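Local structure of WbbZ protein (Klebsiella pneumoniae subsp. pneumoniae NTUH-K2044, 6X1L) at residues D111-I114 with K119-V122; L69-G74 with H86-N91; T42-E47 with N157-L162; M150-D155 with V230-S235. The protein is of unknown function but belongs to the polysaccharide pyruvyl transferase family, and so may act in modifying bacterial surface polysaccharide. All coordinates share one frame; numbering follows the deposited sequence.

Contact 1 (D111-I114 with K119-V122)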
loop_
_atom_site.group_PDB
_atom_site.type_symbol
_atom_site.label_atom_id
_atom_site.label_comp_id
_atom_site.label_asym_id
_atom_site.label_seq_id
_atom_site.Cartn_x
_atom_site.Cartn_y
_atom_site.Cartn_z
ATOM N N ASP A 111 18.866 -7.078 -30.354
ATOM C CA ASP A 111 18.765 -8.439 -30.869
ATOM C C ASP A 111 17.366 -9.012 -30.672
ATOM O O ASP A 111 16.873 -9.752 -31.529
ATOM C CB ASP A 111 19.809 -9.330 -30.195
ATOM C CG ASP A 111 19.823 -10.748 -30.749
ATOM O OD1 ASP A 111 19.377 -10.956 -31.898
ATOM O OD2 ASP A 111 20.283 -11.661 -30.029
ATOM N N LEU A 112 16.707 -8.674 -29.561
ATOM C CA LEU A 112 15.372 -9.207 -29.304
ATOM C C LEU A 112 14.357 -8.688 -30.317
ATOM O O LEU A 112 13.510 -9.448 -30.801
ATOM C CB LEU A 112 14.931 -8.857 -27.884
ATOM C CG LEU A 112 13.557 -9.388 -27.473
ATOM C CD1 LEU A 112 13.574 -10.906 -27.371
ATOM C CD2 LEU A 112 13.101 -8.759 -26.165
ATOM N N PHE A 113 14.428 -7.401 -30.658
ATOM C CA PHE A 113 13.396 -6.810 -31.501
ATOM C C PHE A 113 13.659 -7.033 -32.985
ATOM O O PHE A 113 12.705 -7.112 -33.767
ATOM C CB PHE A 113 13.252 -5.323 -31.178
ATOM C CG PHE A 113 12.677 -5.068 -29.816
ATOM C CD1 PHE A 113 11.305 -5.080 -29.618
ATOM C CD2 PHE A 113 13.506 -4.851 -28.728
ATOM C CE1 PHE A 113 10.770 -4.863 -28.359
ATOM C CE2 PHE A 113 12.976 -4.633 -27.466
ATOM C CZ PHE A 113 11.607 -4.639 -27.283
ATOM N N ILE A 114 14.925 -7.153 -33.390
ATOM C CA ILE A 114 15.219 -7.454 -34.791
ATOM C C ILE A 114 14.802 -8.880 -35.131
ATOM O O ILE A 114 14.198 -9.130 -36.179
ATOM C CB ILE A 114 16.708 -7.206 -35.091
ATOM C CG1 ILE A 114 17.012 -5.709 -35.047
ATOM C CG2 ILE A 114 17.099 -7.807 -36.444
ATOM C CD1 ILE A 114 18.488 -5.377 -35.027
ATOM N N LYS A 119 6.549 -11.006 -34.867
ATOM C CA LYS A 119 5.591 -11.303 -33.813
ATOM C C LYS A 119 5.316 -10.137 -32.879
ATOM O O LYS A 119 4.299 -10.164 -32.178
ATOM C CB LYS A 119 6.064 -12.507 -32.984
ATOM C CG LYS A 119 6.530 -13.677 -33.836
ATOM C CD LYS A 119 6.624 -14.962 -33.036
ATOM C CE LYS A 119 5.248 -15.482 -32.671
ATOM N NZ LYS A 119 5.334 -16.793 -31.975
ATOM N N PHE A 120 6.165 -9.111 -32.870
ATOM C CA PHE A 120 6.045 -7.997 -31.939
ATOM C C PHE A 120 5.130 -6.911 -32.487
ATOM O O PHE A 120 5.225 -6.528 -33.656
ATOM C CB PHE A 120 7.415 -7.383 -31.646
ATOM C CG PHE A 120 8.150 -8.027 -30.513
ATOM C CD1 PHE A 120 7.467 -8.635 -29.475
ATOM C CD2 PHE A 120 9.533 -8.008 -30.477
ATOM C CE1 PHE A 120 8.154 -9.218 -28.428
ATOM C CE2 PHE A 120 10.224 -8.587 -29.436
ATOM C CZ PHE A 120 9.537 -9.194 -28.411
ATOM N N VAL A 121 4.251 -6.410 -31.625
ATOM C CA VAL A 121 3.542 -5.156 -31.848
ATOM C C VAL A 121 3.901 -4.264 -30.669
ATOM O O VAL A 121 3.531 -4.561 -29.525
ATOM C CB VAL A 121 2.027 -5.353 -31.975
ATOM C CG1 VAL A 121 1.338 -4.017 -32.199
ATOM C CG2 VAL A 121 1.716 -6.314 -33.120
ATOM N N VAL A 122 4.647 -3.193 -30.934
ATOM C CA VAL A 122 5.305 -2.417 -29.888
ATOM C C VAL A 122 4.612 -1.071 -29.751
ATOM O O VAL A 122 4.537 -0.300 -30.714
ATOM C CB VAL A 122 6.801 -2.223 -30.176
ATOM C CG1 VAL A 122 7.476 -1.563 -28.979
ATOM C CG2 VAL A 122 7.459 -3.550 -30.509
#
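Phe113 of helix 110-115 packs on Phe120 of strand 120-124 inside a beta-alpha-beta unit, the one that runs from strand 98-104 through this short helix into the next parallel strand. The two rings carry most of the contact. Phe113 CD1 lies 3.5 Å from Phe120 CD2. The rings meet at a slant, their planes inclined at 40° and their centroids 5.1 Å apart. The Phe113 side chain sets off with CG beside its backbone N and anti to the carbonyl carbon (chi1 -69°), a course that brings the CD1-CE1 side of the ring up to the strand. Farther along that side CE1 reaches Val122 CG2 at 4.2 Å, so one phenyl group bridges two residues that point from the same side of the strand, Val121 between them facing the other way. The strand is part of a six-stranded parallel sheet in the half of the molecule that begins the chain, and the helix covers one face of it; Ile101 of the neighbouring strand and Ile106 of the connecting loop also touch the Phe113 ring. Leu112 comes to Phe120 from a different quarter: its CG sits in the plane of the Phe120 ring, at the edge, 4.0 Å from CE2, and its carbonyl O is 3.7 Å from the same CE2. That carbonyl accepts a hydrogen bond from Asn116 ND2, and the O of Phe113 accepts one from Tyr138 OH.

Contact 2 (L69-G74 with H86-N91)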
loop_
_atom_site.group_PDB
_atom_site.type_symbol
_atom_site.label_atom_id
_atom_site.label_comp_id
_atom_site.label_asym_id
_atom_site.label_seq_id
_atom_site.Cartn_x
_atom_site.Cartn_y
_atom_site.Cartn_z
ATOM N N LEU A 69 -0.249 -12.529 -26.452
ATOM C CA LEU A 69 0.247 -12.115 -25.146
ATOM C C LEU A 69 0.246 -10.594 -25.069
ATOM O O LEU A 69 0.882 -9.921 -25.891
ATOM C CB LEU A 69 1.651 -12.660 -24.892
ATOM C CG LEU A 69 2.329 -12.126 -23.624
ATOM C CD1 LEU A 69 1.682 -12.699 -22.366
ATOM C CD2 LEU A 69 3.826 -12.402 -23.638
ATOM N N ILE A 70 -0.477 -10.054 -24.097
ATOM C CA ILE A 70 -0.457 -8.628 -23.801
ATOM C C ILE A 70 0.552 -8.448 -22.674
ATOM O O ILE A 70 0.299 -8.841 -21.530
ATOM C CB ILE A 70 -1.839 -8.101 -23.412
ATOM C CG1 ILE A 70 -2.886 -8.506 -24.449
ATOM C CG2 ILE A 70 -1.803 -6.592 -23.231
ATOM C CD1 ILE A 70 -2.680 -7.882 -25.822
ATOM N N PHE A 71 1.709 -7.877 -22.995
ATOM C CA PHE A 71 2.731 -7.626 -21.989
ATOM C C PHE A 71 2.546 -6.216 -21.444
ATOM O O PHE A 71 2.619 -5.241 -22.202
ATOM C CB PHE A 71 4.134 -7.812 -22.561
ATOM C CG PHE A 71 5.215 -7.735 -21.525
ATOM C CD1 PHE A 71 5.324 -8.714 -20.550
ATOM C CD2 PHE A 71 6.113 -6.683 -21.517
ATOM C CE1 PHE A 71 6.313 -8.645 -19.588
ATOM C CE2 PHE A 71 7.104 -6.609 -20.557
ATOM C CZ PHE A 71 7.205 -7.590 -19.592
ATOM N N GLY A 72 2.316 -6.113 -20.134
ATOM C CA GLY A 72 1.962 -4.834 -19.547
ATOM C C GLY A 72 3.039 -3.786 -19.754
ATOM O O GLY A 72 4.224 -4.094 -19.886
ATOM N N GLY A 73 2.608 -2.531 -19.785
ATOM C CA GLY A 73 3.523 -1.434 -20.023
ATOM C C GLY A 73 4.492 -1.232 -18.875
ATOM O O GLY A 73 4.352 -1.791 -17.789
ATOM N N GLY A 74 5.498 -0.413 -19.129
ATOM C CA GLY A 74 6.477 -0.087 -18.117
ATOM C C GLY A 74 7.820 0.214 -18.751
ATOM O O GLY A 74 7.932 0.407 -19.958
ATOM N N HIS A 86 12.767 -8.948 -20.256
ATOM C CA HIS A 86 13.385 -9.514 -21.450
ATOM C C HIS A 86 13.361 -11.036 -21.413
ATOM O O HIS A 86 13.088 -11.683 -22.430
ATOM C CB HIS A 86 14.818 -8.997 -21.583
ATOM C CG HIS A 86 15.647 -9.751 -22.575
ATOM N ND1 HIS A 86 16.358 -10.884 -22.241
ATOM C CD2 HIS A 86 15.889 -9.528 -23.889
ATOM C CE1 HIS A 86 16.996 -11.331 -23.309
ATOM N NE2 HIS A 86 16.729 -10.526 -24.322
ATOM N N ASP A 87 13.636 -11.626 -20.246
ATOM C CA ASP A 87 13.629 -13.082 -20.134
ATOM C C ASP A 87 12.216 -13.640 -20.251
ATOM O O ASP A 87 12.015 -14.709 -20.837
ATOM C CB ASP A 87 14.270 -13.513 -18.815
ATOM C CG ASP A 87 15.766 -13.256 -18.780
ATOM O OD1 ASP A 87 16.328 -12.855 -19.821
ATOM O OD2 ASP A 87 16.379 -13.456 -17.709
ATOM N N PHE A 88 11.226 -12.937 -19.695
ATOM C CA PHE A 88 9.848 -13.411 -19.788
ATOM C C PHE A 88 9.380 -13.468 -21.236
ATOM O O PHE A 88 8.752 -14.446 -21.658
ATOM C CB PHE A 88 8.917 -12.515 -18.971
ATOM C CG PHE A 88 7.483 -12.959 -18.998
ATOM C CD1 PHE A 88 7.028 -13.921 -18.111
ATOM C CD2 PHE A 88 6.591 -12.426 -19.915
ATOM C CE1 PHE A 88 5.711 -14.340 -18.135
ATOM C CE2 PHE A 88 5.271 -12.842 -19.946
ATOM C CZ PHE A 88 4.831 -13.800 -19.055
ATOM N N ILE A 89 9.672 -12.424 -22.011
ATOM C CA ILE A 89 9.203 -12.378 -23.389
ATOM C C ILE A 89 9.926 -13.416 -24.237
ATOM O O ILE A 89 9.304 -14.125 -25.035
ATOM C CB ILE A 89 9.369 -10.959 -23.955
ATOM C CG1 ILE A 89 8.472 -9.984 -23.191
ATOM C CG2 ILE A 89 9.051 -10.934 -25.438
ATOM C CD1 ILE A 89 8.545 -8.560 -23.694
ATOM N N GLN A 90 11.244 -13.541 -24.061
ATOM C CA GLN A 90 12.012 -14.453 -24.901
ATOM C C GLN A 90 11.645 -15.907 -24.629
ATOM O O GLN A 90 11.630 -16.731 -25.552
ATOM C CB GLN A 90 13.507 -14.229 -24.689
ATOM C CG GLN A 90 14.376 -14.950 -25.701
ATOM C CD GLN A 90 15.840 -14.593 -25.575
ATOM O OE1 GLN A 90 16.556 -14.507 -26.573
ATOM N NE2 GLN A 90 16.297 -14.385 -24.345
ATOM N N ASN A 91 11.343 -16.242 -23.376
ATOM C CA ASN A 91 10.986 -17.611 -23.027
ATOM C C ASN A 91 9.545 -17.960 -23.377
ATOM O O ASN A 91 9.200 -19.145 -23.391
ATOM C CB ASN A 91 11.220 -17.854 -21.533
ATOM C CG ASN A 91 12.684 -17.741 -21.145
ATOM O OD1 ASN A 91 13.575 -17.980 -21.959
ATOM N ND2 ASN A 91 12.937 -17.375 -19.893
#
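Phe71 and Leu69, on strand 67-71, meet Phe88 and Ile89 of helix 84-92 in the first half of a beta-alpha-beta unit that closes with strand 98-104. The helix runs back over the sheet almost antiparallel to the strand, at 171°, with the axes of the short segments 11.1 Å apart at their closest. Ile89 places its CD1 methyl over one face of the Phe71 ring, 4.0 Å from the centroid, a CH-pi contact shifted toward the CD2-CE2 side. The methyl gets there because CG1 stands beside the backbone N (chi1 -64°) and the chain then runs straight out to CD1. Phe88 takes the CD1-CE1 side of the same ring: its CD2 is 3.8 Å from Phe71 CE1, and the two planes, 25° apart, are displaced along each other, so little of one ring lies over the other. Next to CD2, Phe88 CE2 receives the CD2 methyl of Leu69 at 4.0 Å. Beyond the segments, Tyr56 meets the Phe88 ring edge-to-face. On the far side of the helix His86 ND1 donates to Asp87 OD1 at 3.1 Å, and the imidazole stacks with Tyr109. No hydrogen bond crosses between helix and strand, so shape fit, dispersion and the exclusion of water hold them together, the methyl over the Phe71 face being one part of that fit.

Contact 3 (T42-E47 with N157-L162)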
loop_
_atom_site.group_PDB
_atom_site.type_symbol
_atom_site.label_atom_id
_atom_site.label_comp_id
_atom_site.label_asym_id
_atom_site.label_seq_id
_atom_site.Cartn_x
_atom_site.Cartn_y
_atom_site.Cartn_z
ATOM N N THR A 42 -4.404 0.021 -16.712
ATOM C CA THR A 42 -4.672 -0.981 -17.738
ATOM C C THR A 42 -5.971 -1.722 -17.450
ATOM O O THR A 42 -6.740 -2.019 -18.371
ATOM C CB THR A 42 -3.501 -1.956 -17.838
ATOM O OG1 THR A 42 -2.293 -1.225 -18.079
ATOM C CG2 THR A 42 -3.716 -2.933 -18.984
ATOM N N TYR A 43 -6.247 -2.015 -16.175
ATOM C CA TYR A 43 -7.519 -2.647 -15.843
ATOM C C TYR A 43 -8.683 -1.703 -16.115
ATOM O O TYR A 43 -9.737 -2.133 -16.595
ATOM C CB TYR A 43 -7.508 -3.118 -14.385
ATOM C CG TYR A 43 -6.479 -4.200 -14.135
ATOM C CD1 TYR A 43 -6.406 -5.312 -14.964
ATOM C CD2 TYR A 43 -5.562 -4.094 -13.098
ATOM C CE1 TYR A 43 -5.462 -6.301 -14.757
ATOM C CE2 TYR A 43 -4.609 -5.077 -12.880
ATOM C CZ TYR A 43 -4.565 -6.178 -13.714
ATOM O OH TYR A 43 -3.622 -7.158 -13.502
ATOM N N ASP A 44 -8.510 -0.411 -15.817
ATOM C CA ASP A 44 -9.525 0.574 -16.178
ATOM C C ASP A 44 -9.731 0.611 -17.687
ATOM O O ASP A 44 -10.863 0.736 -18.168
ATOM C CB ASP A 44 -9.118 1.955 -15.663
ATOM C CG ASP A 44 -9.050 2.018 -14.141
ATOM O OD1 ASP A 44 -9.442 1.031 -13.489
ATOM O OD2 ASP A 44 -8.601 3.050 -13.601
ATOM N N PHE A 45 -8.641 0.500 -18.446
ATOM C CA PHE A 45 -8.731 0.539 -19.903
ATOM C C PHE A 45 -9.477 -0.674 -20.451
ATOM O O PHE A 45 -10.308 -0.540 -21.356
ATOM C CB PHE A 45 -7.327 0.629 -20.494
ATOM C CG PHE A 45 -7.285 0.461 -21.990
ATOM C CD1 PHE A 45 -7.535 1.532 -22.826
ATOM C CD2 PHE A 45 -6.991 -0.767 -22.554
ATOM C CE1 PHE A 45 -7.493 1.381 -24.201
ATOM C CE2 PHE A 45 -6.956 -0.923 -23.924
ATOM C CZ PHE A 45 -7.204 0.151 -24.749
ATOM N N PHE A 46 -9.194 -1.866 -19.917
ATOM C CA PHE A 46 -9.901 -3.064 -20.361
ATOM C C PHE A 46 -11.392 -2.971 -20.068
ATOM O O PHE A 46 -12.223 -3.291 -20.927
ATOM C CB PHE A 46 -9.315 -4.303 -19.682
ATOM C CG PHE A 46 -7.942 -4.671 -20.165
ATOM C CD1 PHE A 46 -7.501 -4.275 -21.415
ATOM C CD2 PHE A 46 -7.094 -5.425 -19.367
ATOM C CE1 PHE A 46 -6.237 -4.618 -21.862
ATOM C CE2 PHE A 46 -5.831 -5.772 -19.806
ATOM C CZ PHE A 46 -5.402 -5.368 -21.058
ATOM N N GLU A 47 -11.752 -2.539 -18.859
ATOM C CA GLU A 47 -13.160 -2.490 -18.485
ATOM C C GLU A 47 -13.919 -1.454 -19.304
ATOM O O GLU A 47 -15.072 -1.682 -19.687
ATOM C CB GLU A 47 -13.295 -2.196 -16.988
ATOM C CG GLU A 47 -12.723 -3.281 -16.089
ATOM C CD GLU A 47 -12.915 -2.978 -14.610
ATOM O OE1 GLU A 47 -12.252 -3.629 -13.773
ATOM O OE2 GLU A 47 -13.727 -2.085 -14.285
ATOM N N ASN A 157 -11.282 9.405 -10.685
ATOM C CA ASN A 157 -12.251 9.789 -9.666
ATOM C C ASN A 157 -12.614 8.650 -8.722
ATOM O O ASN A 157 -13.127 8.913 -7.627
ATOM C CB ASN A 157 -13.510 10.349 -10.324
ATOM C CG ASN A 157 -13.306 11.752 -10.856
ATOM O OD1 ASN A 157 -12.759 11.942 -11.940
ATOM N ND2 ASN A 157 -13.738 12.746 -10.087
ATOM N N LYS A 158 -12.359 7.400 -9.097
ATOM C CA LYS A 158 -12.644 6.294 -8.194
ATOM C C LYS A 158 -11.483 5.983 -7.259
ATOM O O LYS A 158 -11.614 5.100 -6.404
ATOM C CB LYS A 158 -13.036 5.040 -8.980
ATOM C CG LYS A 158 -11.918 4.400 -9.766
ATOM C CD LYS A 158 -12.437 3.180 -10.505
ATOM C CE LYS A 158 -11.347 2.523 -11.327
ATOM N NZ LYS A 158 -11.862 1.334 -12.055
ATOM N N TYR A 159 -10.363 6.692 -7.390
ATOM C CA TYR A 159 -9.218 6.545 -6.502
ATOM C C TYR A 159 -9.102 7.670 -5.482
ATOM O O TYR A 159 -8.349 7.528 -4.513
ATOM C CB TYR A 159 -7.919 6.487 -7.317
ATOM C CG TYR A 159 -7.861 5.365 -8.325
ATOM C CD1 TYR A 159 -8.402 5.519 -9.601
ATOM C CD2 TYR A 159 -7.253 4.157 -8.013
ATOM C CE1 TYR A 159 -8.353 4.498 -10.525
ATOM C CE2 TYR A 159 -7.193 3.125 -8.939
ATOM C CZ TYR A 159 -7.745 3.304 -10.194
ATOM O OH TYR A 159 -7.697 2.284 -11.120
ATOM N N LEU A 160 -9.813 8.777 -5.678
ATOM C CA LEU A 160 -9.605 9.969 -4.871
ATOM C C LEU A 160 -10.220 9.812 -3.486
ATOM O O LEU A 160 -11.279 9.200 -3.321
ATOM C CB LEU A 160 -10.202 11.193 -5.568
ATOM C CG LEU A 160 -9.672 11.501 -6.971
ATOM C CD1 LEU A 160 -10.371 12.717 -7.571
ATOM C CD2 LEU A 160 -8.164 11.703 -6.954
ATOM N N SER A 161 -9.543 10.371 -2.489
ATOM C CA SER A 161 -10.113 10.489 -1.155
ATOM C C SER A 161 -10.795 11.828 -0.932
ATOM O O SER A 161 -11.634 11.937 -0.028
ATOM C CB SER A 161 -9.026 10.297 -0.092
ATOM O OG SER A 161 -8.132 11.401 -0.070
ATOM N N LEU A 162 -10.450 12.840 -1.733
ATOM C CA LEU A 162 -10.976 14.202 -1.605
ATOM C C LEU A 162 -10.621 14.823 -0.258
ATOM O O LEU A 162 -11.307 15.728 0.222
ATOM C CB LEU A 162 -12.490 14.245 -1.835
ATOM C CG LEU A 162 -12.952 13.769 -3.211
ATOM C CD1 LEU A 162 -14.441 14.025 -3.400
ATOM C CD2 LEU A 162 -12.140 14.446 -4.302
#
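Asp44, on helix 33-48, is gripped through both carboxylate oxygens by neighbouring residues of the loop 157-162. Lys158 NZ makes a salt bridge and hydrogen bond to Asp44 OD1 at 2.8 Å, coming from above the carboxylate, 58° out of its plane. Tyr159 OH donates to Asp44 OD2 at 2.7 Å on the syn side and much nearer that plane, 23° out of it. OD2 in turn lies close to the plane of the phenol ring, at its edge. For the lysine, chi1 of 69° sets the direction, and the fully extended chain beyond CG gives the reach. The loop lies between the last strand of the six-stranded parallel sheet and strand 167-172 of the second, four-stranded one, so the bonds tie the linking chain back to a helix of the first half. Two parallel alpha/beta sheets joined in this way are consistent with the GT-B clan, to which the family is assigned. Asp44 has further partners: Arg207 NH2 forms a salt bridge with OD1, and Asp155 N probably donates to OD2. Several donors on one carboxylate would be expected to keep it ionised. Glu47, a turn later, has OE2 4.5 Å from Lys158 NZ, too far for a salt bridge, while its OE1 pairs with Arg207. Away from the polar ends, Tyr159 packs against Leu154 and Ile214, and Ser161 touches Phe204 of the second subunit.

Contact 4 (M150-D155 with V230-S235)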
loop_
_atom_site.group_PDB
_atom_site.type_symbol
_atom_site.label_atom_id
_atom_site.label_comp_id
_atom_site.label_asym_id
_atom_site.label_seq_id
_atom_site.Cartn_x
_atom_site.Cartn_y
_atom_site.Cartn_z
HETATM N N MSE A 150 0.205 4.231 -19.959
HETATM C CA MSE A 150 -1.131 3.781 -19.569
HETATM C C MSE A 150 -1.733 4.615 -18.433
HETATM O O MSE A 150 -2.947 4.832 -18.400
HETATM C CB MSE A 150 -1.109 2.306 -19.151
HETATM C CG MSE A 150 -0.824 1.323 -20.273
HETATM SE SE MSE A 150 -2.077 1.459 -21.766
HETATM C CE MSE A 150 -3.726 0.947 -20.864
ATOM N N ALA A 151 -0.885 5.099 -17.518
ATOM C CA ALA A 151 -1.393 5.804 -16.342
ATOM C C ALA A 151 -2.221 7.028 -16.706
ATOM O O ALA A 151 -3.059 7.455 -15.908
ATOM C CB ALA A 151 -0.243 6.211 -15.419
ATOM N N PHE A 152 -2.032 7.597 -17.898
ATOM C CA PHE A 152 -2.915 8.688 -18.283
ATOM C C PHE A 152 -4.340 8.209 -18.537
ATOM O O PHE A 152 -5.259 9.034 -18.559
ATOM C CB PHE A 152 -2.334 9.419 -19.497
ATOM C CG PHE A 152 -1.023 10.100 -19.201
ATOM C CD1 PHE A 152 -0.996 11.367 -18.632
ATOM C CD2 PHE A 152 0.178 9.456 -19.445
ATOM C CE1 PHE A 152 0.204 11.988 -18.332
ATOM C CE2 PHE A 152 1.385 10.072 -19.153
ATOM C CZ PHE A 152 1.397 11.340 -18.593
ATOM N N TYR A 153 -4.549 6.897 -18.677
ATOM C CA TYR A 153 -5.884 6.314 -18.784
ATOM C C TYR A 153 -6.542 6.065 -17.432
ATOM O O TYR A 153 -7.651 5.524 -17.399
ATOM C CB TYR A 153 -5.835 4.986 -19.546
ATOM C CG TYR A 153 -5.862 5.119 -21.054
ATOM C CD1 TYR A 153 -7.070 5.170 -21.741
ATOM C CD2 TYR A 153 -4.685 5.179 -21.786
ATOM C CE1 TYR A 153 -7.105 5.287 -23.118
ATOM C CE2 TYR A 153 -4.709 5.295 -23.165
ATOM C CZ TYR A 153 -5.922 5.349 -23.822
ATOM O OH TYR A 153 -5.953 5.466 -25.193
ATOM N N LEU A 154 -5.891 6.428 -16.329
ATOM C CA LEU A 154 -6.427 6.115 -15.006
ATOM C C LEU A 154 -7.769 6.802 -14.790
ATOM O O LEU A 154 -7.899 8.014 -14.981
ATOM C CB LEU A 154 -5.428 6.541 -13.931
ATOM C CG LEU A 154 -5.657 6.054 -12.496
ATOM C CD1 LEU A 154 -5.393 4.562 -12.386
ATOM C CD2 LEU A 154 -4.763 6.834 -11.546
ATOM N N ASP A 155 -8.776 6.020 -14.396
ATOM C CA ASP A 155 -10.101 6.549 -14.066
ATOM C C ASP A 155 -10.026 7.192 -12.683
ATOM O O ASP A 155 -10.454 6.632 -11.670
ATOM C CB ASP A 155 -11.146 5.442 -14.126
ATOM C CG ASP A 155 -12.555 5.958 -13.926
ATOM O OD1 ASP A 155 -12.742 7.194 -13.908
ATOM O OD2 ASP A 155 -13.474 5.127 -13.781
ATOM N N VAL A 230 4.976 8.881 -9.720
ATOM C CA VAL A 230 4.644 9.937 -8.770
ATOM C C VAL A 230 4.382 11.240 -9.515
ATOM O O VAL A 230 3.380 11.926 -9.278
ATOM C CB VAL A 230 5.763 10.102 -7.728
ATOM C CG1 VAL A 230 5.484 11.314 -6.844
ATOM C CG2 VAL A 230 5.899 8.840 -6.888
ATOM N N ALA A 231 5.277 11.594 -10.439
ATOM C CA ALA A 231 5.086 12.807 -11.226
ATOM C C ALA A 231 3.800 12.743 -12.037
ATOM O O ALA A 231 3.064 13.733 -12.125
ATOM C CB ALA A 231 6.292 13.036 -12.138
ATOM N N ILE A 232 3.507 11.583 -12.630
ATOM C CA ILE A 232 2.283 11.440 -13.412
ATOM C C ILE A 232 1.054 11.580 -12.518
ATOM O O ILE A 232 0.124 12.332 -12.831
ATOM C CB ILE A 232 2.287 10.102 -14.175
ATOM C CG1 ILE A 232 3.253 10.178 -15.368
ATOM C CG2 ILE A 232 0.886 9.753 -14.651
ATOM C CD1 ILE A 232 3.432 8.869 -16.090
ATOM N N LEU A 233 1.033 10.863 -11.389
ATOM C CA LEU A 233 -0.109 10.937 -10.481
ATOM C C LEU A 233 -0.340 12.364 -10.004
ATOM O O LEU A 233 -1.465 12.873 -10.048
ATOM C CB LEU A 233 0.102 10.009 -9.287
ATOM C CG LEU A 233 -0.087 8.505 -9.472
ATOM C CD1 LEU A 233 0.158 7.802 -8.146
ATOM C CD2 LEU A 233 -1.480 8.194 -10.003
ATOM N N ALA A 234 0.723 13.028 -9.546
ATOM C CA ALA A 234 0.588 14.408 -9.097
ATOM C C ALA A 234 0.133 15.325 -10.225
ATOM O O ALA A 234 -0.614 16.280 -9.981
ATOM C CB ALA A 234 1.908 14.894 -8.504
ATOM N N SER A 235 0.564 15.050 -11.462
ATOM C CA SER A 235 0.107 15.842 -12.603
ATOM C C SER A 235 -1.380 15.641 -12.851
ATOM O O SER A 235 -2.103 16.604 -13.132
ATOM C CB SER A 235 0.907 15.481 -13.858
ATOM O OG SER A 235 2.266 15.855 -13.727
#
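Ile232 of helix 228-236 packs against both Ala151 and Phe152 of the 3-10 turn 150-153. Its CG2 methyl touches Ala151 CB at 3.8 Å and also overhangs one face of the Phe152 ring, 4.3 Å above the plane and toward the rim. CG1 and CD1 follow the CE2-CZ edge of that ring: CD1 lies 3.9 Å from Phe152 CE2, and CG1 rests at the same distance from CZ. The two branches part at chi1 of -74°, which sends CG1 to the side of the backbone N and CG2 to that of the carbonyl carbon. A second apolar pair lies beside the first, where the CD2 methyls of Leu154 and Leu233 meet at 3.9 Å. The turn belongs to the linking chain after strand 144-146, and the helix connects strands 220-225 and 240-243 of the parallel four-stranded sheet; the packing therefore joins the link to the second half of the molecule. Backbone bonds shape the turn: Tyr153 N and Leu154 N donate to the carbonyls of Met150 and Ala151. On the helix, Ala231 O accepts both Ser235 N, at 2.9 Å, and Ser235 OG, at 2.8 Å, from opposite faces of its plane. Ser235 OG is also hydrogen-bonded to Thr266 OG1. Farther out, Met213, Ile214 and Leu217 of helix 203-218 pack on Leu233, while Tyr263 touches Phe152.

Contacts 1 and 2 belong to consecutive beta-alpha-beta units of the six-stranded sheet and touch directly, Phe120 CZ lying 3.5 Å from Ile89 CG2. Both are buried and apolar. Contacts 3 and 4 are about 10 Å apart between centres and lie across the chain's centre from contact 1. They bring the stretch between the two sheets against a helix of each half: helix 33-48 in contact 3, helix 228-236 in contact 4. Contact 4 is again buried and apolar, whereas contact 3, partly open to solvent, works through charge and hydrogen bonds. The segments of these two alternate along the chain, and they touch where Phe45 CB lies 3.6 Å from Met150 CE.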